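Local coordinates for F5/8 type C domain protein (Clostridium perfringens, PDB 7JRM) that probably recognises carbohydrate through a family 51 carbohydrate-binding module, as part of the ZmpB O-glycopeptidase that acts on mucin, at residues V150-H155 and K160-K165; D104-G109 and H215-D220; T178-I183 and D205-G210. All coordinates share one frame; numbering follows the deposited sequence.

Overall arrangement
All three contacts lie in the calcium-binding NPCBM/NEW2 beta sandwich. Contact 1 joins its two sheets and sits between the others: its centre is about 11 Å from that of contact 2 and about 7 Å from that of contact 3. Strands 145-152 and 215-224 are sheet neighbours, and a probable hydrogen bond from Asp153 N to His215 O (2.9 Å) ties contact 1 to contact 2. On the other sheet, Met181 N lies 2.8 Å from Val164 O, linking contacts 1 and 3. These two also share the calcium ion and a water bound to it. Contacts 2 and 3 do not touch, with nearest atoms about 7 Å apart; the side chain of His215 remains about 10 Å from the metal.

Contact 1 (V150-H155 and K160-K165); sequences VGIDRH and KVSSVK. With CA (calcium ion), chain B.
Ile152 reaches from one sheet of the beta sandwich to Ser162 and Val164, where the chain leads into strand 163-170 of the other. Strands 145-152 and 163-170 belong to different sheets, and no hydrogen bond joins 150-155 to 160-165; the contact is apolar and buried. From CB, which points toward 160-165, the isoleucine forks. A chi1 of -65° places CG1 beside the backbone N, which sets Ile152 CG2 anti to that N, 4.0 Å from Ser162 CB. CG1 makes no approach this close and acts as a spacer that carries CD1 further across. At the tip, Ile152 CD1 lies 3.6 Å from Val164 CG2, with the two side chains crossing obliquely. Ile152 CD1 is also 4.0 Å from Ser163 N, so it rests over the backbone between the two inward-facing residues Ser162 and Val164. Next along the first segment, an Asx turn begins: His155 N donates to Asp153 OD2 at 3.1 Å, meeting the carboxylate from above its plane.

The alternation of the second segment turns the Ser163 side chain away from Ile152. Ser163 O binds the calcium ion at 2.4 Å, while Ser163 OG is a more distant ligand at 2.9 Å. Val206, Asp208, Gly210 and Asp214 complete the protein's share of the site. A coordinating water, 2.4 Å from the calcium, is also 2.9 Å from Val161 O, a bond in which the water would be the donor.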
# COMPACT_ATOMS: atom_id res chain seq x y z
N VAL A 150 -8.83 33.33 13.32
CA VAL A 150 -9.23 34.72 13.43
C VAL A 150 -8.30 35.45 14.39
O VAL A 150 -7.69 34.84 15.28
CB VAL A 150 -10.70 34.87 13.89
CG1 VAL A 150 -11.65 34.35 12.83
CG2 VAL A 150 -10.92 34.15 15.22
N GLY A 151 -8.18 36.75 14.20
CA GLY A 151 -7.33 37.55 15.06
C GLY A 151 -7.10 38.92 14.46
O GLY A 151 -7.53 39.23 13.34
N ILE A 152 -6.42 39.75 15.24
CA ILE A 152 -6.04 41.09 14.80
C ILE A 152 -4.80 40.98 13.92
O ILE A 152 -3.82 40.34 14.28
CB ILE A 152 -5.78 42.01 16.01
CG1 ILE A 152 -7.07 42.22 16.81
CG2 ILE A 152 -5.20 43.34 15.56
CD1 ILE A 152 -7.98 43.28 16.23
N ASP A 153 -4.86 41.61 12.74
CA ASP A 153 -3.73 41.58 11.83
C ASP A 153 -2.52 42.27 12.46
O ASP A 153 -2.66 43.26 13.18
CB ASP A 153 -4.09 42.26 10.50
CG ASP A 153 -3.00 42.12 9.46
OD1 ASP A 153 -2.80 41.00 8.94
OD2 ASP A 153 -2.34 43.13 9.15
N ARG A 154 -1.33 41.73 12.18
CA ARG A 154 -0.11 42.20 12.83
C ARG A 154 0.34 43.57 12.32
O ARG A 154 1.26 44.14 12.91
CB ARG A 154 1.01 41.18 12.64
CG ARG A 154 0.80 39.88 13.41
CD ARG A 154 0.31 40.15 14.82
NE ARG A 154 1.34 40.77 15.65
CZ ARG A 154 1.20 41.02 16.95
NH1 ARG A 154 2.19 41.59 17.63
NH2 ARG A 154 0.08 40.69 17.57
N HIS A 155 -0.26 44.09 11.26
CA HIS A 155 0.13 45.40 10.75
C HIS A 155 -0.18 46.52 11.73
O HIS A 155 0.46 47.58 11.66
CB HIS A 155 -0.55 45.67 9.40
CG HIS A 155 -0.31 47.04 8.86
ND1 HIS A 155 0.81 47.37 8.13
CD2 HIS A 155 -1.05 48.18 8.94
CE1 HIS A 155 0.76 48.64 7.79
NE2 HIS A 155 -0.36 49.16 8.26
N LYS A 160 -2.19 49.98 19.67
CA LYS A 160 -2.70 49.94 21.04
C LYS A 160 -4.18 49.58 21.14
O LYS A 160 -4.55 48.65 21.86
CB LYS A 160 -2.47 51.29 21.74
CG LYS A 160 -1.01 51.64 21.95
CD LYS A 160 -0.87 53.00 22.64
CE LYS A 160 0.58 53.37 22.85
NZ LYS A 160 1.37 53.32 21.59
N VAL A 161 -5.05 50.30 20.42
CA VAL A 161 -6.48 50.25 20.68
C VAL A 161 -7.22 49.22 19.83
O VAL A 161 -8.45 49.14 19.92
CB VAL A 161 -7.13 51.63 20.45
CG1 VAL A 161 -6.50 52.67 21.37
CG2 VAL A 161 -6.98 52.05 18.99
N SER A 162 -6.52 48.43 19.02
CA SER A 162 -7.18 47.47 18.15
C SER A 162 -7.95 46.44 18.97
O SER A 162 -7.42 45.86 19.92
CB SER A 162 -6.16 46.78 17.25
OG SER A 162 -5.74 47.64 16.21
N SER A 163 -9.22 46.21 18.59
CA SER A 163 -10.09 45.27 19.29
C SER A 163 -11.31 44.93 18.45
O SER A 163 -12.03 45.84 18.00
CB SER A 163 -10.52 45.84 20.64
OG SER A 163 -11.19 47.08 20.48
N VAL A 164 -11.58 43.64 18.24
CA VAL A 164 -12.71 43.19 17.45
C VAL A 164 -13.34 41.97 18.12
O VAL A 164 -12.83 41.45 19.12
CB VAL A 164 -12.32 42.84 15.99
CG1 VAL A 164 -11.84 44.08 15.25
CG2 VAL A 164 -11.25 41.76 15.98
N LYS A 165 -14.45 41.52 17.56
CA LYS A 165 -15.07 40.26 17.93
C LYS A 165 -15.57 39.58 16.67
O LYS A 165 -16.28 40.19 15.87
CB LYS A 165 -16.23 40.46 18.92
CG LYS A 165 -16.84 39.16 19.42
CD LYS A 165 -18.17 39.39 20.11
CE LYS A 165 -18.10 40.54 21.10
NZ LYS A 165 -19.32 41.38 21.05
CA CA B . -12.36 48.18 18.11
O HOH W 1 -10.64 49.87 18.11

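Contact 2 (D104-G109 and H215-D220); sequences DRAVSG and HADWAD
Asp217 OD1 is joined by a 2.7 Å hydrogen bond to a water that links it to the loop 104-109, although this water has further acceptors within reach. It in turn accepts from Val107 N at 2.9 Å, so a backbone amide of the loop and a carboxylate of the strand are joined through one molecule. Ala106 CB packs beside Asp217 OD1 at 4.0 Å. The other carboxylate oxygen, OD2, is close to Asp153 OD1, an approach of like charges that would probably favour a proton on one of the two acids.

Val107 makes the apolar part of the contact. With chi1 at 70°, CG1 occupies the position between the backbone N and the carbonyl carbon and comes down on one face of the His215 ring, offset toward the rim. Val107 CG1 lies 3.5 Å from the centroid of the His215 ring and 15° off the ring normal, which meets the geometry of a CH-pi contact. A second water sits 2.8 Å from His215 ND1 and has a weak link to Ser108 OG, bridging loop and ring beside the methyl contact.

Bonds within the loop help set its shape. Gly109 N donates to Ala106 O at 3.0 Å in a type I beta turn. At the end of the turn, Gly109 O is gripped side-on by Arg105: NE donates at 3.0 Å and NH2 at 3.1 Å, both with the acceptor near the guanidinium plane.

The loop connects strand 102-103 to strand 112-115 and lies over one face of strand 215-224. That strand is flanked by 127-131, bonded to Ala216 and Trp218, and by 145-152, while from its other face Ala216 and Trp218 pack onto strand 199-205 of the opposing sheet.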
# COMPACT_ATOMS: atom_id res chain seq x y z
N ASP A 104 -6.65 36.85 0.20
CA ASP A 104 -5.31 36.33 0.45
C ASP A 104 -4.33 37.39 0.95
O ASP A 104 -3.13 37.12 1.06
CB ASP A 104 -4.73 35.63 -0.79
CG ASP A 104 -5.50 34.37 -1.15
OD1 ASP A 104 -6.11 33.77 -0.25
OD2 ASP A 104 -5.49 33.99 -2.34
N ARG A 105 -4.81 38.60 1.25
CA ARG A 105 -3.98 39.66 1.80
C ARG A 105 -4.74 40.34 2.93
O ARG A 105 -5.97 40.28 3.00
CB ARG A 105 -3.58 40.70 0.75
CG ARG A 105 -3.02 40.14 -0.54
CD ARG A 105 -1.66 39.49 -0.33
NE ARG A 105 -0.64 40.46 0.06
CZ ARG A 105 0.67 40.26 -0.09
NH1 ARG A 105 1.11 39.13 -0.62
NH2 ARG A 105 1.53 41.19 0.28
N ALA A 106 -3.99 40.99 3.82
CA ALA A 106 -4.61 41.80 4.85
C ALA A 106 -5.22 43.06 4.22
O ALA A 106 -4.99 43.38 3.05
CB ALA A 106 -3.60 42.17 5.93
N VAL A 107 -6.01 43.78 5.03
CA VAL A 107 -6.68 44.97 4.52
C VAL A 107 -5.66 46.05 4.16
O VAL A 107 -5.93 46.91 3.31
CB VAL A 107 -7.72 45.48 5.54
CG1 VAL A 107 -7.03 46.05 6.77
CG2 VAL A 107 -8.64 46.51 4.90
N SER A 108 -4.49 46.02 4.78
CA SER A 108 -3.43 46.98 4.48
C SER A 108 -2.62 46.60 3.24
O SER A 108 -1.70 47.33 2.87
CB SER A 108 -2.50 47.13 5.68
OG SER A 108 -1.53 46.11 5.70
N GLY A 109 -2.94 45.47 2.60
CA GLY A 109 -2.18 44.99 1.47
C GLY A 109 -1.04 44.06 1.81
O GLY A 109 -0.57 43.33 0.93
N HIS A 215 -8.01 46.05 12.12
CA HIS A 215 -7.61 45.16 11.03
C HIS A 215 -7.81 43.72 11.48
O HIS A 215 -7.16 43.26 12.42
CB HIS A 215 -6.15 45.41 10.64
CG HIS A 215 -5.90 46.76 10.05
ND1 HIS A 215 -4.80 47.02 9.25
CD2 HIS A 215 -6.59 47.92 10.13
CE1 HIS A 215 -4.83 48.28 8.87
NE2 HIS A 215 -5.91 48.85 9.38
N ALA A 216 -8.72 43.01 10.81
CA ALA A 216 -9.08 41.65 11.19
C ALA A 216 -8.91 40.71 10.01
O ALA A 216 -9.17 41.08 8.87
CB ALA A 216 -10.53 41.59 11.70
N ASP A 217 -8.48 39.48 10.31
CA ASP A 217 -8.24 38.47 9.29
C ASP A 217 -9.09 37.23 9.56
O ASP A 217 -9.17 36.77 10.70
CB ASP A 217 -6.77 38.05 9.23
CG ASP A 217 -5.85 39.20 8.92
OD1 ASP A 217 -6.26 40.11 8.17
OD2 ASP A 217 -4.70 39.18 9.40
N TRP A 218 -9.71 36.71 8.50
CA TRP A 218 -10.23 35.35 8.50
C TRP A 218 -9.16 34.48 7.85
O TRP A 218 -9.19 34.18 6.66
CB TRP A 218 -11.56 35.28 7.75
CG TRP A 218 -12.63 36.17 8.31
CD1 TRP A 218 -12.88 37.47 7.95
CD2 TRP A 218 -13.59 35.84 9.32
NE1 TRP A 218 -13.94 37.96 8.68
CE2 TRP A 218 -14.39 36.98 9.52
CE3 TRP A 218 -13.85 34.69 10.07
CZ2 TRP A 218 -15.43 37.01 10.45
CZ3 TRP A 218 -14.88 34.72 10.99
CH2 TRP A 218 -15.66 35.87 11.17
N ALA A 219 -8.19 34.07 8.67
CA ALA A 219 -7.00 33.39 8.17
C ALA A 219 -7.30 31.93 7.88
O ALA A 219 -7.87 31.22 8.72
CB ALA A 219 -5.86 33.51 9.17
N ASP A 220 -6.91 31.47 6.69
CA ASP A 220 -7.10 30.09 6.25
C ASP A 220 -8.57 29.69 6.27
O ASP A 220 -8.90 28.51 6.43
CB ASP A 220 -6.27 29.12 7.09
CG ASP A 220 -5.69 27.98 6.28
OD1 ASP A 220 -4.86 28.24 5.38
OD2 ASP A 220 -6.07 26.81 6.54
O HOH W 2 -6.91 42.72 7.63
O HOH W 3 -3.57 45.00 7.82

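Contact 3 (T178-I183 and D205-G210); sequences TDVMRI and DVADNG. With CA (calcium ion), chain B.
Arg182 and Asp208 meet at about a right angle along their side chains, yet present their flat ends nearly coplanar, with guanidinium and carboxylate planes 26° apart. The salt bridge joins edge strand 173-182 of the beta sandwich to the calcium-binding loop that follows strand 199-205. It uses one carboxylate oxygen: Arg182 NH2 donates to the syn side of Asp208 OD1 at 2.7 Å, nearly straight at 169°. Arg182 NH1 adds only a weak, bent bond to the same Asp208 OD1 at 3.3 Å. The arginine chain runs extended from CG to NE, bringing the edge of its guanidinium to the acid.

Val180 packs against Arg182 and Ala207. Its CG1 lies 3.8 Å above the plane of the Arg182 guanidinium, offset toward the rim. Toward the loop, Ala207 CB is met by both branches of Val180, with CG2 at 3.8 Å and CG1 at 3.9 Å. The contact thus has an apolar end and a charged end, side by side at the surface of the domain.

These side chains flank a loop whose backbone carries the metal. Val206, Asp208 and Gly210, alternate residues of the loop, all turn carbonyl oxygens to the calcium ion, and Ser163 and Asp214 add further ligands. Val206 O and Gly210 O each lie 2.4 Å from the calcium ion. Asp208 therefore works at two levels: its carboxylate OD1 takes Arg182, while its carbonyl O coordinates the calcium at 2.6 Å.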
# COMPACT_ATOMS: atom_id res chain seq x y z
N THR A 178 -16.12 34.62 19.14
CA THR A 178 -14.98 34.72 20.03
C THR A 178 -15.25 35.77 21.10
O THR A 178 -16.27 36.46 21.08
CB THR A 178 -13.71 35.05 19.25
OG1 THR A 178 -13.79 36.40 18.77
CG2 THR A 178 -13.54 34.11 18.07
N ASP A 179 -14.32 35.90 22.04
CA ASP A 179 -14.33 37.02 22.95
C ASP A 179 -13.81 38.26 22.23
O ASP A 179 -13.53 38.25 21.03
CB ASP A 179 -13.49 36.72 24.19
CG ASP A 179 -13.82 35.36 24.80
OD1 ASP A 179 -15.01 34.99 24.83
OD2 ASP A 179 -12.87 34.67 25.23
N VAL A 180 -13.67 39.36 22.97
CA VAL A 180 -13.04 40.55 22.41
C VAL A 180 -11.56 40.27 22.22
O VAL A 180 -10.84 40.00 23.19
CB VAL A 180 -13.28 41.78 23.30
CG1 VAL A 180 -12.29 42.88 22.95
CG2 VAL A 180 -14.71 42.27 23.15
N MET A 181 -11.09 40.32 20.98
CA MET A 181 -9.71 40.00 20.65
C MET A 181 -8.93 41.30 20.48
O MET A 181 -9.37 42.21 19.76
CB MET A 181 -9.63 39.16 19.37
CG MET A 181 -9.91 37.69 19.60
SD MET A 181 -9.64 36.68 18.13
CE MET A 181 -7.92 36.25 18.35
N ARG A 182 -7.77 41.38 21.13
CA ARG A 182 -6.92 42.55 21.10
C ARG A 182 -5.63 42.23 20.35
O ARG A 182 -5.48 41.16 19.76
CB ARG A 182 -6.67 43.04 22.53
CG ARG A 182 -7.91 43.00 23.40
CD ARG A 182 -7.75 43.81 24.67
NE ARG A 182 -9.04 44.12 25.29
CZ ARG A 182 -9.78 45.17 24.98
NH1 ARG A 182 -9.36 46.04 24.06
NH2 ARG A 182 -10.94 45.37 25.59
N ILE A 183 -4.69 43.18 20.38
CA ILE A 183 -3.45 43.03 19.61
C ILE A 183 -2.67 41.82 20.09
O ILE A 183 -2.18 41.02 19.29
CB ILE A 183 -2.61 44.32 19.70
CG1 ILE A 183 -3.27 45.44 18.89
CG2 ILE A 183 -1.19 44.07 19.22
CD1 ILE A 183 -2.65 46.79 19.12
N ASP A 205 -17.20 42.49 14.54
CA ASP A 205 -17.75 43.62 15.28
C ASP A 205 -16.64 44.50 15.84
O ASP A 205 -15.46 44.15 15.82
CB ASP A 205 -18.67 43.13 16.40
CG ASP A 205 -19.87 44.03 16.60
OD1 ASP A 205 -19.76 45.25 16.31
OD2 ASP A 205 -20.93 43.54 17.04
N VAL A 206 -17.03 45.67 16.34
CA VAL A 206 -16.07 46.72 16.67
C VAL A 206 -15.54 46.65 18.10
O VAL A 206 -14.52 47.29 18.39
CB VAL A 206 -16.67 48.11 16.42
CG1 VAL A 206 -17.09 48.25 14.96
CG2 VAL A 206 -17.86 48.34 17.34
N ALA A 207 -16.19 45.90 18.99
CA ALA A 207 -15.80 45.79 20.40
C ALA A 207 -15.73 47.21 20.98
O ALA A 207 -16.69 47.98 20.81
CB ALA A 207 -14.52 44.97 20.52
N ASP A 208 -14.64 47.60 21.64
CA ASP A 208 -14.51 48.94 22.19
C ASP A 208 -13.69 49.82 21.25
O ASP A 208 -13.12 49.37 20.26
CB ASP A 208 -13.87 48.89 23.58
CG ASP A 208 -12.58 48.08 23.62
OD1 ASP A 208 -12.30 47.46 24.67
OD2 ASP A 208 -11.84 48.06 22.61
N ASN A 209 -13.66 51.12 21.59
CA ASN A 209 -12.89 52.12 20.85
C ASN A 209 -13.34 52.24 19.39
O ASN A 209 -12.56 52.65 18.53
CB ASN A 209 -11.39 51.84 20.91
CG ASN A 209 -10.76 52.32 22.20
OD1 ASN A 209 -10.32 51.51 23.03
ND2 ASN A 209 -10.70 53.63 22.38
N GLY A 210 -14.60 51.90 19.12
CA GLY A 210 -15.07 51.95 17.75
C GLY A 210 -14.32 50.97 16.87
O GLY A 210 -13.88 49.90 17.31
CA CA B . -12.36 48.18 18.11
O HOH W 1 -10.64 49.87 18.11